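Local coordinates for protein cell-binding factor 2 (Campylobacter jejuni, PDB 3RFW) that acts as a SurA-like periplasmic chaperone with peptidyl-prolyl cis-trans isomerase activity and serves as a virulence factor of this pathogen, at the interface of chains A and B. Numbering follows the deposited sequence. Chains: chain A/B, Cell-binding factor 2.

The interface of chains A and B. Residues chain A 47, 50-51, 54-55, 65; chain B 74, 77-78.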
# COMPACT_ATOMS: atom_id res chain seq x y z
N GLN A 47 26.66 -18.75 -6.70
CA GLN A 47 25.54 -19.71 -6.52
C GLN A 47 26.01 -21.15 -6.76
O GLN A 47 25.83 -22.00 -5.94
CB GLN A 47 24.35 -19.33 -7.46
CG GLN A 47 23.11 -20.27 -7.43
CD GLN A 47 23.15 -21.40 -8.49
OE1 GLN A 47 24.02 -21.45 -9.38
NE2 GLN A 47 22.17 -22.29 -8.41
N ILE A 50 28.18 -22.29 -3.83
CA ILE A 50 27.42 -22.52 -2.60
C ILE A 50 26.72 -23.90 -2.71
O ILE A 50 26.68 -24.67 -1.75
CB ILE A 50 26.38 -21.43 -2.40
CG1 ILE A 50 27.05 -20.14 -1.90
CG2 ILE A 50 25.31 -21.94 -1.45
CD1 ILE A 50 26.25 -18.89 -2.12
N LEU A 51 26.24 -24.24 -3.90
CA LEU A 51 25.63 -25.59 -4.13
C LEU A 51 26.63 -26.72 -3.86
O LEU A 51 26.32 -27.67 -3.16
CB LEU A 51 25.11 -25.71 -5.58
CG LEU A 51 23.82 -24.96 -5.96
CD1 LEU A 51 23.55 -25.06 -7.45
CD2 LEU A 51 22.56 -25.42 -5.16
N ALA A 54 27.24 -26.92 -0.15
CA ALA A 54 26.08 -27.50 0.53
C ALA A 54 26.09 -29.04 0.42
O ALA A 54 25.81 -29.75 1.38
CB ALA A 54 24.79 -26.91 -0.08
N LYS A 55 26.42 -29.55 -0.76
CA LYS A 55 26.50 -30.99 -0.97
C LYS A 55 27.65 -31.60 -0.17
O LYS A 55 27.49 -32.64 0.45
CB LYS A 55 26.67 -31.31 -2.45
CG LYS A 55 25.33 -31.45 -3.19
CD LYS A 55 25.46 -31.16 -4.70
CE LYS A 55 24.32 -30.26 -5.14
NZ LYS A 55 24.11 -30.24 -6.61
N TYR A 65 15.61 -29.72 3.58
CA TYR A 65 15.69 -29.80 2.12
C TYR A 65 14.66 -30.79 1.55
O TYR A 65 13.91 -30.45 0.64
CB TYR A 65 17.09 -30.17 1.69
CG TYR A 65 17.23 -30.42 0.21
CD1 TYR A 65 17.37 -29.35 -0.68
CD2 TYR A 65 17.21 -31.71 -0.31
CE1 TYR A 65 17.47 -29.57 -2.06
CE2 TYR A 65 17.32 -31.94 -1.67
CZ TYR A 65 17.46 -30.86 -2.53
OH TYR A 65 17.57 -31.06 -3.87
N ASP B 74 17.76 -26.42 -6.76
CA ASP B 74 18.91 -25.54 -6.50
C ASP B 74 18.56 -24.40 -5.53
O ASP B 74 19.25 -24.21 -4.52
CB ASP B 74 19.54 -25.01 -7.84
CG ASP B 74 20.28 -26.11 -8.60
OD1 ASP B 74 20.43 -27.22 -8.04
OD2 ASP B 74 20.73 -25.92 -9.75
N LEU B 77 18.16 -25.76 -1.86
CA LEU B 77 19.47 -26.10 -1.25
C LEU B 77 20.26 -24.83 -0.81
O LEU B 77 20.88 -24.80 0.26
CB LEU B 77 20.33 -26.90 -2.24
CG LEU B 77 21.58 -27.58 -1.64
CD1 LEU B 77 21.20 -28.45 -0.44
CD2 LEU B 77 22.38 -28.39 -2.68
N VAL B 78 20.27 -23.80 -1.66
CA VAL B 78 20.96 -22.55 -1.36
C VAL B 78 20.34 -21.92 -0.13
O VAL B 78 21.04 -21.45 0.76
CB VAL B 78 20.92 -21.59 -2.55
CG1 VAL B 78 21.31 -20.15 -2.12
CG2 VAL B 78 21.83 -22.06 -3.64
O HOH W 1 21.01 -23.57 -10.39
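B:Leu77 sets its branched end against A:Ala54, its CG lying 3.6 Å from the CB methyl of the alanine. Alanine suits this place because so short a side chain lets the leucine come close to the helix that carries it. With CG anti to the backbone N (chi1 -167°), the branch of B:Leu77 is directed toward helix 34-56 of chain A. Leucine's two methyls can touch several neighbours at once: both flank the A:Ala54 CB, CD2 going on to the aliphatic CE of A:Lys55 at 3.7 Å and CD1 to CD1 of A:Tyr65. The tyrosine ring turns its edge, in plane, toward the backbone N of B:Leu77.

From chain A, A:Leu51 lays its CD2 methyl 3.6 Å from the backbone O of B:Asp74 and against B:Leu77 and B:Val78. Its CD1 methyl lies 3.6 Å from the carboxylate carbon CG of B:Asp74, the two side chains crossing at about a right angle. B:Val78, whose beta branch keeps its methyls close to its own helix, turns CG2 to CD2 of A:Leu51 (3.8 Å) and to CG2 of A:Ile50, which crosses it at about a right angle.

Polar groups join this apolar contact. A water lies between NE2 of A:Gln47 and OD2 of B:Asp74, polar ends suited to water, but it is so near the carboxylate that the bridge is doubtful. A:Lys55 packs its methylenes while NZ stays 5.0 Å from OD1 of B:Asp74, where opposite charges could attract mildly.

The patch joins helix 34-56 of chain A to helix 63-86 of chain B, with A:Tyr65 from chain A's own helix 63-86. It recurs with the chains exchanged, in a two-fold interface between intertwined helical regions that may represent a dimer.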